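Side-chain contacts in polycomb protein Sfmbt (PDB 5J8Y), which pairs through its SAM domain with the SAM domain of Scm, a link thought to bring PRC1 to Polycomb response elements through PhoRC: residues C[9-14]-C[29-34]; C[24-29]-C[50-55]; C[38-43]-C[64-69]; C[47-50]-C[55-58]. All blocks are in the same frame, centred on the assembly; numbering follows the deposited sequence.

From the N terminus, contact 1 closes the first loop, bringing the start of helix 11-20 against the end of helix 27-32. Contact 2 opens inside it, at residues 24-29, and reaches forward to 50-55, so the two cross and share Thr29; Phe30 of contact 1 packs on Leu51 and Leu52 of contact 2. Contact 3 starts after contact 1 has closed and ties the end of helix 37-40 to helix 56-71, crossing contact 2 as well. Contact 4, a short connection from 47-50 to 55-58, falls wholly between the two segments of contact 3 and shares Pro50 and Lys55 with contact 2. Together they join all five helices.

Contact 1. Residues C[9-14]-C[29-34]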
loop_
_atom_site.group_PDB
_atom_site.type_symbol
_atom_site.label_atom_id
_atom_site.label_comp_id
_atom_site.label_asym_id
_atom_site.label_seq_id
_atom_site.Cartn_x
_atom_site.Cartn_y
_atom_site.Cartn_z
ATOM N N TRP C 9 -9.108 -15.996 15.714
ATOM C CA TRP C 9 -7.726 -16.270 15.334
ATOM C C TRP C 9 -6.662 -15.880 16.388
ATOM O O TRP C 9 -6.714 -14.829 16.973
ATOM C CB TRP C 9 -7.376 -15.484 14.078
ATOM C CG TRP C 9 -8.041 -15.884 12.760
ATOM C CD1 TRP C 9 -8.951 -16.876 12.523
ATOM C CD2 TRP C 9 -7.823 -15.246 11.517
ATOM N NE1 TRP C 9 -9.303 -16.888 11.198
ATOM C CE2 TRP C 9 -8.613 -15.897 10.559
ATOM C CE3 TRP C 9 -7.028 -14.181 11.120
ATOM C CZ2 TRP C 9 -8.635 -15.504 9.247
ATOM C CZ3 TRP C 9 -7.039 -13.819 9.842
ATOM C CH2 TRP C 9 -7.825 -14.480 8.902
ATOM N N ASN C 10 -5.677 -16.741 16.595
ATOM C CA ASN C 10 -4.478 -16.406 17.371
ATOM C C ASN C 10 -3.346 -15.879 16.473
ATOM O O ASN C 10 -3.559 -15.679 15.314
ATOM C CB ASN C 10 -3.988 -17.596 18.193
ATOM C CG ASN C 10 -3.688 -18.795 17.340
ATOM O OD1 ASN C 10 -3.276 -18.672 16.203
ATOM N ND2 ASN C 10 -3.902 -19.973 17.899
ATOM N N VAL C 11 -2.151 -15.703 17.043
ATOM C CA VAL C 11 -1.007 -15.164 16.342
ATOM C C VAL C 11 -0.639 -16.058 15.165
ATOM O O VAL C 11 -0.315 -15.583 14.095
ATOM C CB VAL C 11 0.268 -15.058 17.220
ATOM C CG1 VAL C 11 1.365 -14.424 16.409
ATOM C CG2 VAL C 11 0.052 -14.252 18.477
ATOM N N TYR C 12 -0.690 -17.362 15.385
ATOM C CA TYR C 12 -0.444 -18.333 14.329
ATOM C C TYR C 12 -1.490 -18.252 13.241
ATOM O O TYR C 12 -1.194 -18.437 12.086
ATOM C CB TYR C 12 -0.306 -19.753 14.879
ATOM C CG TYR C 12 -0.031 -20.806 13.817
ATOM C CD1 TYR C 12 1.253 -21.099 13.408
ATOM C CD2 TYR C 12 -1.059 -21.511 13.248
ATOM C CE1 TYR C 12 1.484 -22.057 12.459
ATOM C CE2 TYR C 12 -0.842 -22.459 12.311
ATOM C CZ TYR C 12 0.424 -22.730 11.916
ATOM O OH TYR C 12 0.607 -23.667 10.972
ATOM N N ASP C 13 -2.727 -18.009 13.612
ATOM C CA ASP C 13 -3.784 -17.885 12.625
ATOM C C ASP C 13 -3.459 -16.687 11.667
ATOM O O ASP C 13 -3.580 -16.792 10.487
ATOM C CB ASP C 13 -5.117 -17.663 13.319
ATOM C CG ASP C 13 -5.717 -18.952 13.917
ATOM O OD1 ASP C 13 -5.893 -19.931 13.185
ATOM O OD2 ASP C 13 -6.014 -18.939 15.102
ATOM N N VAL C 14 -3.006 -15.574 12.225
ATOM C CA VAL C 14 -2.674 -14.376 11.456
ATOM C C VAL C 14 -1.492 -14.644 10.506
ATOM O O VAL C 14 -1.459 -14.181 9.389
ATOM C CB VAL C 14 -2.403 -13.182 12.403
ATOM C CG1 VAL C 14 -1.948 -11.964 11.643
ATOM C CG2 VAL C 14 -3.647 -12.844 13.225
ATOM N N THR C 29 7.214 -10.083 11.837
ATOM C CA THR C 29 6.937 -8.825 12.539
ATOM C C THR C 29 5.584 -8.871 13.251
ATOM O O THR C 29 5.418 -8.419 14.364
ATOM C CB THR C 29 6.984 -7.598 11.627
ATOM O OG1 THR C 29 8.157 -7.641 10.811
ATOM C CG2 THR C 29 7.032 -6.407 12.439
ATOM N N PHE C 30 4.642 -9.465 12.571
ATOM C CA PHE C 30 3.317 -9.593 13.081
ATOM C C PHE C 30 3.317 -10.490 14.353
ATOM O O PHE C 30 2.655 -10.202 15.318
ATOM C CB PHE C 30 2.399 -10.088 11.995
ATOM C CG PHE C 30 1.640 -8.996 11.310
ATOM C CD1 PHE C 30 2.297 -7.928 10.807
ATOM C CD2 PHE C 30 0.273 -9.042 11.184
ATOM C CE1 PHE C 30 1.613 -6.897 10.194
ATOM C CE2 PHE C 30 -0.403 -8.029 10.558
ATOM C CZ PHE C 30 0.262 -6.954 10.077
ATOM N N SER C 31 4.069 -11.577 14.305
ATOM C CA SER C 31 4.246 -12.508 15.434
ATOM C C SER C 31 4.951 -11.904 16.586
ATOM O O SER C 31 4.517 -11.994 17.696
ATOM C CB SER C 31 5.042 -13.698 15.012
ATOM O OG SER C 31 4.277 -14.520 14.242
ATOM N N ARG C 32 6.015 -11.205 16.292
ATOM C CA ARG C 32 6.794 -10.590 17.327
ATOM C C ARG C 32 5.950 -9.610 18.065
ATOM O O ARG C 32 6.052 -9.522 19.248
ATOM C CB ARG C 32 7.993 -9.874 16.753
ATOM C CG ARG C 32 9.184 -10.716 16.422
ATOM C CD ARG C 32 10.280 -9.780 15.943
ATOM N NE ARG C 32 9.963 -9.216 14.660
ATOM C CZ ARG C 32 10.033 -9.907 13.540
ATOM N NH1 ARG C 32 10.408 -11.142 13.548
ATOM N NH2 ARG C 32 9.728 -9.358 12.423
ATOM N N ASN C 33 5.115 -8.877 17.368
ATOM C CA ASN C 33 4.222 -7.960 18.016
ATOM C C ASN C 33 2.908 -8.554 18.486
ATOM O O ASN C 33 2.003 -7.862 18.904
ATOM C CB ASN C 33 3.941 -6.820 17.093
ATOM C CG ASN C 33 5.110 -5.972 16.907
ATOM O OD1 ASN C 33 5.386 -5.103 17.707
ATOM N ND2 ASN C 33 5.826 -6.234 15.854
ATOM N N LYS C 34 2.818 -9.850 18.410
ATOM C CA LYS C 34 1.664 -10.525 18.878
ATOM C C LYS C 34 0.395 -9.925 18.355
ATOM O O LYS C 34 -0.434 -9.408 19.059
ATOM C CB LYS C 34 1.691 -10.593 20.388
ATOM C CG LYS C 34 2.683 -11.609 20.913
ATOM C CD LYS C 34 2.544 -11.845 22.382
ATOM C CE LYS C 34 1.724 -13.082 22.732
ATOM N NZ LYS C 34 1.596 -13.225 24.212
#
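Val11 sets one methyl on the last turn of helix 27-32 and the other on the residue just beyond that turn. CG1 lies 3.6 Å from Ser31 CA and about as far from Ser31 OG, while CG2 faces the backbone of Lys34, 4.1 Å from its CA. This division follows from the first torsion (chi1 -177°), which sets CG1 anti to the backbone N and CG2 beside it. One turn further on, Val14 brings CG1 to the edge of the Phe30 ring, near the ring plane and 3.7 Å from CD2; the two side chains cross at about a right angle. No hydrogen bond spans the segments; the contact is van der Waals in kind and buries 198 Å², both sides summed.

Both helix ends are fixed locally. Asn10 and Asp13 form a capping box: Asp13 N donates to Asn10 OD1 at 2.7 Å, nearly in line with the carbonyl bond, and Asn10 N donates to the anti lone pair of Asp13 OD2. On the other side, Asn33 ND2 and Asn33 N grip Thr29 O from opposite faces of its plane. Phe30 continues inward onto Leu18, Leu40 and Leu51. Lys34, with positive phi, is the C' residue of a Schellman motif, in which Ile35 N bonds to Phe30 O and Lys34 N to Ser31 O. The contact thus sets a capping-box helix start beside a Schellman helix end within the all-helical SAM domain.

Contact 2. Residues C[24-29]-C[50-55]; sequences TAHCDT and PLLGMK
A water bridges Thr29 and Leu51 where no direct hydrogen bond spans the two segments. It lies 2.7 Å from Thr29 OG1 and donates to Leu51 O at 3.0 Å, and the same water sits at the edge of the His26 ring, in its plane. Beside this bridge, Thr29 CG2 comes within 3.3 Å of Leu51 O. The first torsion of Thr29 (chi1 -47°) puts OG1 beside the backbone N and CG2 anti to it, so that one branch serves the water while the other meets the carbonyl oxygen. Methyl to methyl the approach is looser: Thr29 CG2 and Leu51 CD2 are 4.0 Å apart, their side chains sliding past each other in opposite directions.

Within the five-helix SAM fold, this contact joins the start of helix 27-32 to the end of helix 45-51. That second helix finishes in a Schellman motif with Gly53, at positive phi, as its C' residue; the bond from Gly53 N to Pro50 O is weak.

Leu52 crosses His26 at about a right angle and presents CD2 obliquely to the ring, 3.2 Å from His26 ND1 and 3.7 Å from CG. Ala25 CB stands over the centre of one ring face, 4.3 Å above its plane. His26 and Leu52 both also touch Pro58 of helix 56-71, and Met54 packs on Tyr53 of the Scm chain.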
loop_
_atom_site.group_PDB
_atom_site.type_symbol
_atom_site.label_atom_id
_atom_site.label_comp_id
_atom_site.label_asym_id
_atom_site.label_seq_id
_atom_site.Cartn_x
_atom_site.Cartn_y
_atom_site.Cartn_z
ATOM N N THR C 24 3.887 -13.395 3.092
ATOM C CA THR C 24 4.801 -14.165 3.900
ATOM C C THR C 24 5.846 -13.321 4.549
ATOM O O THR C 24 6.228 -13.609 5.638
ATOM C CB THR C 24 5.518 -15.222 3.112
ATOM O OG1 THR C 24 4.598 -15.996 2.379
ATOM C CG2 THR C 24 6.301 -16.074 3.963
ATOM N N ALA C 25 6.293 -12.281 3.890
ATOM C CA ALA C 25 7.384 -11.464 4.394
ATOM C C ALA C 25 7.117 -10.736 5.696
ATOM O O ALA C 25 8.033 -10.264 6.323
ATOM C CB ALA C 25 7.886 -10.510 3.333
ATOM N N HIS C 26 5.862 -10.535 6.028
ATOM C CA HIS C 26 5.497 -9.779 7.195
ATOM C C HIS C 26 5.059 -10.603 8.434
ATOM O O HIS C 26 4.854 -10.079 9.510
ATOM C CB HIS C 26 4.417 -8.797 6.774
ATOM C CG HIS C 26 4.730 -8.086 5.503
ATOM N ND1 HIS C 26 5.594 -7.035 5.446
ATOM C CD2 HIS C 26 4.307 -8.290 4.247
ATOM C CE1 HIS C 26 5.682 -6.611 4.210
ATOM N NE2 HIS C 26 4.883 -7.334 3.470
ATOM N N CYS C 27 5.012 -11.901 8.272
ATOM C CA CYS C 27 4.574 -12.760 9.346
ATOM C C CYS C 27 5.381 -12.583 10.621
ATOM O O CYS C 27 4.825 -12.437 11.667
ATOM C CB CYS C 27 4.709 -14.209 8.918
ATOM S SG CYS C 27 3.786 -14.746 7.507
ATOM N N ASP C 28 6.688 -12.543 10.515
ATOM C CA ASP C 28 7.527 -12.512 11.694
ATOM C C ASP C 28 7.355 -11.222 12.510
ATOM O O ASP C 28 7.326 -11.260 13.744
ATOM C CB ASP C 28 9.017 -12.906 11.444
ATOM C CG ASP C 28 9.226 -14.260 10.647
ATOM O OD1 ASP C 28 8.356 -15.116 10.631
ATOM O OD2 ASP C 28 10.321 -14.456 10.039
ATOM N N THR C 29 7.214 -10.083 11.837
ATOM C CA THR C 29 6.937 -8.825 12.539
ATOM C C THR C 29 5.584 -8.871 13.251
ATOM O O THR C 29 5.418 -8.419 14.364
ATOM C CB THR C 29 6.984 -7.598 11.627
ATOM O OG1 THR C 29 8.157 -7.641 10.811
ATOM C CG2 THR C 29 7.032 -6.407 12.439
ATOM N N PRO C 50 4.210 1.501 11.124
ATOM C CA PRO C 50 5.435 1.064 11.806
ATOM C C PRO C 50 5.610 -0.455 11.834
ATOM O O PRO C 50 6.745 -0.921 11.941
ATOM C CB PRO C 50 5.265 1.617 13.226
ATOM C CG PRO C 50 3.802 1.810 13.395
ATOM C CD PRO C 50 3.287 2.190 12.042
ATOM N N LEU C 51 4.554 -1.237 11.713
ATOM C CA LEU C 51 4.660 -2.679 11.681
ATOM C C LEU C 51 5.271 -3.140 10.401
ATOM O O LEU C 51 5.605 -4.267 10.298
ATOM C CB LEU C 51 3.317 -3.391 11.815
ATOM C CG LEU C 51 2.791 -3.801 13.180
ATOM C CD1 LEU C 51 1.553 -4.645 13.077
ATOM C CD2 LEU C 51 3.824 -4.522 14.028
ATOM N N LEU C 52 5.373 -2.270 9.421
ATOM C CA LEU C 52 5.970 -2.622 8.136
ATOM C C LEU C 52 7.094 -1.662 7.754
ATOM O O LEU C 52 7.331 -1.409 6.574
ATOM C CB LEU C 52 4.900 -2.637 7.045
ATOM C CG LEU C 52 3.726 -3.596 7.259
ATOM C CD1 LEU C 52 2.815 -3.536 6.067
ATOM C CD2 LEU C 52 4.189 -5.021 7.481
ATOM N N GLY C 53 7.780 -1.131 8.760
ATOM C CA GLY C 53 8.958 -0.310 8.538
ATOM C C GLY C 53 8.659 1.014 7.862
ATOM O O GLY C 53 9.474 1.523 7.093
ATOM N N MET C 54 7.490 1.568 8.149
ATOM C CA MET C 54 7.089 2.850 7.619
ATOM C C MET C 54 7.063 2.850 6.085
ATOM O O MET C 54 7.342 3.841 5.460
ATOM C CB MET C 54 7.996 3.969 8.137
ATOM C CG MET C 54 7.976 4.163 9.653
ATOM S SD MET C 54 6.349 4.258 10.409
ATOM C CE MET C 54 5.835 5.868 9.849
ATOM N N LYS C 55 6.722 1.723 5.497
ATOM C CA LYS C 55 6.610 1.599 4.046
ATOM C C LYS C 55 5.146 1.632 3.614
ATOM O O LYS C 55 4.348 0.795 4.032
ATOM C CB LYS C 55 7.274 0.307 3.567
ATOM C CG LYS C 55 8.783 0.291 3.743
ATOM C CD LYS C 55 9.371 -1.071 3.415
ATOM C CE LYS C 55 10.844 -0.962 3.062
ATOM N NZ LYS C 55 11.555 -2.259 3.220
HETATM O O HOH W 1 7.300 -6.171 8.689
#

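Contact 3. Residues C[38-43]-C[64-69]; sequences KRLLQL and DLIAQL
Leu40 divides its two methyls between two residues one turn apart on helix 56-71. CD1 meets Ile66 CD1 at 3.8 Å, and CD2 meets Leu69 CD2 at 4.0 Å, its side chain running at a slant to both partners. Leu41 comes in differently: it crosses Leu69 at about a right angle and sets its CD2 3.9 Å from Leu69 CD2. That single methyl of Leu69 therefore touches both leucines, while Ile66 CD1 also lies 4.1 Å from Leu40 O.

The torsions account for the split. Leu40 has CG anti to the backbone N (chi1 -171°), carrying its fork toward the other helix. Leu41 leaves its backbone pointing neither at that helix nor from it, and CG beside the backbone N (chi1 -47°) bends the end of the chain in. All the close contacts between side chains are carbon to carbon, with no hydrogen bond across, and they bury 212 Å², both sides summed. A type I turn runs from Leu40 to Leu43, with Leu43 N bonded to Leu40 O at 3.0 Å.

Neighbouring elements add to the same apolar cluster. Trp9 packs on both Leu40 and Leu69, Phe17 of helix 11-20 also touches Leu69, and Ile48 of helix 45-51 reaches Ile66, so this all-helical core draws together the N-terminal approach and four helices of the SAM domain.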
loop_
_atom_site.group_PDB
_atom_site.type_symbol
_atom_site.label_atom_id
_atom_site.label_comp_id
_atom_site.label_asym_id
_atom_site.label_seq_id
_atom_site.Cartn_x
_atom_site.Cartn_y
_atom_site.Cartn_z
ATOM N N LYS C 38 -8.012 -10.632 16.877
ATOM C CA LYS C 38 -8.649 -9.492 17.497
ATOM C C LYS C 38 -7.914 -8.203 17.208
ATOM O O LYS C 38 -8.469 -7.235 16.777
ATOM C CB LYS C 38 -8.703 -9.704 19.014
ATOM C CG LYS C 38 -9.032 -8.525 19.871
ATOM C CD LYS C 38 -9.677 -8.993 21.165
ATOM C CE LYS C 38 -10.186 -7.810 21.947
ATOM N NZ LYS C 38 -11.531 -7.337 21.594
ATOM N N ARG C 39 -6.616 -8.195 17.440
ATOM C CA ARG C 39 -5.823 -7.031 17.178
ATOM C C ARG C 39 -5.751 -6.755 15.689
ATOM O O ARG C 39 -5.720 -5.620 15.275
ATOM C CB ARG C 39 -4.459 -7.142 17.787
ATOM C CG ARG C 39 -3.565 -5.965 17.526
ATOM C CD ARG C 39 -3.994 -4.616 18.072
ATOM N NE ARG C 39 -2.926 -3.679 17.805
ATOM C CZ ARG C 39 -3.001 -2.371 17.798
ATOM N NH1 ARG C 39 -4.103 -1.727 18.096
ATOM N NH2 ARG C 39 -1.931 -1.700 17.468
ATOM N N LEU C 40 -5.744 -7.782 14.893
ATOM C CA LEU C 40 -5.714 -7.620 13.468
ATOM C C LEU C 40 -6.808 -6.674 12.989
ATOM O O LEU C 40 -6.556 -5.642 12.428
ATOM C CB LEU C 40 -5.934 -8.935 12.766
ATOM C CG LEU C 40 -5.713 -8.935 11.253
ATOM C CD1 LEU C 40 -4.311 -8.585 10.818
ATOM C CD2 LEU C 40 -6.152 -10.221 10.615
ATOM N N LEU C 41 -8.022 -7.083 13.267
ATOM C CA LEU C 41 -9.212 -6.361 12.885
ATOM C C LEU C 41 -9.346 -4.995 13.505
ATOM O O LEU C 41 -10.224 -4.282 13.158
ATOM C CB LEU C 41 -10.436 -7.174 13.177
ATOM C CG LEU C 41 -10.515 -8.612 12.768
ATOM C CD1 LEU C 41 -11.805 -9.157 13.225
ATOM C CD2 LEU C 41 -10.413 -8.846 11.289
ATOM N N GLN C 42 -8.480 -4.646 14.429
ATOM C CA GLN C 42 -8.500 -3.371 15.086
ATOM C C GLN C 42 -7.557 -2.435 14.435
ATOM O O GLN C 42 -7.690 -1.259 14.542
ATOM C CB GLN C 42 -8.104 -3.511 16.564
ATOM C CG GLN C 42 -9.217 -3.997 17.488
ATOM C CD GLN C 42 -8.758 -4.200 18.932
ATOM O OE1 GLN C 42 -7.786 -4.880 19.206
ATOM N NE2 GLN C 42 -9.482 -3.615 19.854
ATOM N N LEU C 43 -6.559 -2.977 13.781
ATOM C CA LEU C 43 -5.534 -2.192 13.155
ATOM C C LEU C 43 -5.974 -1.056 12.213
ATOM O O LEU C 43 -6.761 -1.279 11.373
ATOM C CB LEU C 43 -4.573 -3.120 12.382
ATOM C CG LEU C 43 -3.606 -3.967 13.184
ATOM C CD1 LEU C 43 -2.677 -4.832 12.405
ATOM C CD2 LEU C 43 -2.828 -3.074 14.109
ATOM N N ASP C 64 -5.586 -3.205 2.760
ATOM C CA ASP C 64 -6.555 -3.674 1.774
ATOM C C ASP C 64 -6.953 -5.121 2.038
ATOM O O ASP C 64 -8.128 -5.481 1.964
ATOM C CB ASP C 64 -5.983 -3.549 0.362
ATOM C CG ASP C 64 -6.983 -3.939 -0.706
ATOM O OD1 ASP C 64 -8.115 -3.409 -0.681
ATOM O OD2 ASP C 64 -6.640 -4.779 -1.564
ATOM N N LEU C 65 -5.958 -5.948 2.335
ATOM C CA LEU C 65 -6.183 -7.361 2.603
ATOM C C LEU C 65 -7.095 -7.558 3.815
ATOM O O LEU C 65 -8.010 -8.382 3.782
ATOM C CB LEU C 65 -4.844 -8.067 2.816
ATOM C CG LEU C 65 -4.884 -9.538 3.224
ATOM C CD1 LEU C 65 -5.594 -10.383 2.176
ATOM C CD2 LEU C 65 -3.469 -10.042 3.460
ATOM N N ILE C 66 -6.877 -6.795 4.866
ATOM C CA ILE C 66 -7.685 -6.875 6.075
ATOM C C ILE C 66 -9.148 -6.427 5.764
ATOM O O ILE C 66 -10.092 -7.046 6.144
ATOM C CB ILE C 66 -7.101 -6.035 7.221
ATOM C CG1 ILE C 66 -5.769 -6.550 7.695
ATOM C CG2 ILE C 66 -8.001 -6.039 8.410
ATOM C CD1 ILE C 66 -5.056 -5.624 8.625
ATOM N N ALA C 67 -9.257 -5.317 5.034
ATOM C CA ALA C 67 -10.534 -4.793 4.613
ATOM C C ALA C 67 -11.282 -5.867 3.848
ATOM O O ALA C 67 -12.434 -6.053 4.056
ATOM C CB ALA C 67 -10.375 -3.536 3.770
ATOM N N GLN C 68 -10.594 -6.568 2.965
ATOM C CA GLN C 68 -11.205 -7.625 2.183
ATOM C C GLN C 68 -11.603 -8.778 3.094
ATOM O O GLN C 68 -12.602 -9.435 2.889
ATOM C CB GLN C 68 -10.266 -8.117 1.093
ATOM C CG GLN C 68 -10.907 -9.022 0.050
ATOM C CD GLN C 68 -11.778 -8.286 -0.952
ATOM O OE1 GLN C 68 -11.888 -7.066 -0.926
ATOM N NE2 GLN C 68 -12.401 -9.039 -1.846
ATOM N N LEU C 69 -10.815 -8.984 4.126
ATOM C CA LEU C 69 -11.074 -10.024 5.047
ATOM C C LEU C 69 -12.397 -9.738 5.698
ATOM O O LEU C 69 -13.235 -10.549 5.759
ATOM C CB LEU C 69 -10.017 -10.103 6.110
ATOM C CG LEU C 69 -10.295 -11.136 7.202
ATOM C CD1 LEU C 69 -10.441 -12.549 6.687
ATOM C CD2 LEU C 69 -9.256 -11.023 8.278
#

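Contact 4. Residues C[47-50]-C[55-58]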
loop_
_atom_site.group_PDB
_atom_site.type_symbol
_atom_site.label_atom_id
_atom_site.label_comp_id
_atom_site.label_asym_id
_atom_site.label_seq_id
_atom_site.Cartn_x
_atom_site.Cartn_y
_atom_site.Cartn_z
ATOM N N ASP C 47 -1.352 2.372 12.526
ATOM C CA ASP C 47 -0.774 1.262 13.279
ATOM C C ASP C 47 0.060 0.362 12.373
ATOM O O ASP C 47 1.119 -0.127 12.762
ATOM C CB ASP C 47 -1.876 0.432 13.944
ATOM C CG ASP C 47 -2.794 1.267 14.815
ATOM O OD1 ASP C 47 -2.299 2.181 15.506
ATOM O OD2 ASP C 47 -4.015 1.004 14.811
ATOM N N ILE C 48 -0.441 0.146 11.163
ATOM C CA ILE C 48 0.184 -0.762 10.209
ATOM C C ILE C 48 1.509 -0.211 9.678
ATOM O O ILE C 48 2.392 -0.981 9.301
ATOM C CB ILE C 48 -0.788 -1.054 9.036
ATOM C CG1 ILE C 48 -1.902 -1.987 9.517
ATOM C CG2 ILE C 48 -0.071 -1.684 7.843
ATOM C CD1 ILE C 48 -3.097 -2.066 8.592
ATOM N N MET C 49 1.639 1.107 9.698
ATOM C CA MET C 49 2.799 1.772 9.113
ATOM C C MET C 49 4.107 1.345 9.809
ATOM O O MET C 49 4.980 0.827 9.168
ATOM C CB MET C 49 2.635 3.272 9.117
ATOM C CG MET C 49 1.824 3.821 7.966
ATOM S SD MET C 49 2.392 3.355 6.323
ATOM C CE MET C 49 4.020 4.077 6.297
ATOM N N PRO C 50 4.210 1.501 11.124
ATOM C CA PRO C 50 5.435 1.064 11.806
ATOM C C PRO C 50 5.610 -0.455 11.834
ATOM O O PRO C 50 6.745 -0.921 11.941
ATOM C CB PRO C 50 5.265 1.617 13.226
ATOM C CG PRO C 50 3.802 1.810 13.395
ATOM C CD PRO C 50 3.287 2.190 12.042
ATOM N N LYS C 55 6.722 1.723 5.497
ATOM C CA LYS C 55 6.610 1.599 4.046
ATOM C C LYS C 55 5.146 1.632 3.614
ATOM O O LYS C 55 4.348 0.795 4.032
ATOM C CB LYS C 55 7.274 0.307 3.567
ATOM C CG LYS C 55 8.783 0.291 3.743
ATOM C CD LYS C 55 9.371 -1.071 3.415
ATOM C CE LYS C 55 10.844 -0.962 3.062
ATOM N NZ LYS C 55 11.555 -2.259 3.220
ATOM N N VAL C 56 4.805 2.613 2.795
ATOM C CA VAL C 56 3.435 2.842 2.369
ATOM C C VAL C 56 2.862 1.707 1.507
ATOM O O VAL C 56 1.743 1.301 1.695
ATOM C CB VAL C 56 3.307 4.191 1.622
ATOM C CG1 VAL C 56 1.957 4.343 0.925
ATOM C CG2 VAL C 56 3.514 5.319 2.590
ATOM N N GLY C 57 3.638 1.254 0.537
ATOM C CA GLY C 57 3.186 0.222 -0.382
ATOM C C GLY C 57 2.668 -1.014 0.332
ATOM O O GLY C 57 1.504 -1.382 0.173
ATOM N N PRO C 58 3.535 -1.667 1.118
ATOM C CA PRO C 58 3.146 -2.820 1.940
ATOM C C PRO C 58 2.009 -2.493 2.909
ATOM O O PRO C 58 1.096 -3.299 3.082
ATOM C CB PRO C 58 4.430 -3.158 2.702
ATOM C CG PRO C 58 5.528 -2.634 1.853
ATOM C CD PRO C 58 4.986 -1.415 1.170
#
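Chi1 of -83° places CG of Met49 beside the backbone N, and two bends, at chi2 (-55°) and chi3 (-62°), curl the chain toward the start of the next helix. Although the side chain does not set out directly at segment 55-58, this folded course delivers its terminal methyl there. CE lies 3.7 Å from Lys55 N and 3.8 Å from Lys55 C, alongside the backbone. It also touches Val56, at 3.9 Å from CG2, the branch that stands beside Val56's own backbone N. The sulfur follows at greater range, SD being 4.0 Å from Lys55 O and 4.1 Å from Val56 CA.

Lys55 is the N-cap residue of helix 56-71, and Met49 thus rests on the entry to that long helix; it also touches Ala59 one turn further on. An alanine in place of Met49 removes the whole bent arm, which would probably open a gap beside Lys55 and Val56 and leave Val56 CG2 without its methyl neighbour.

The Scm chain meets the same region: Val56 N is hydrogen-bonded to His35 ND1 of the Scm chain, whose Met49 packs on Met49 here and whose Met54 packs on Val56. No hydrogen bond or ion pair joins the two segments, so within them the contact is van der Waals, made by the methionine's methyl and sulfur, while backbone polarity at the helix start is used in binding the partner SAM domain.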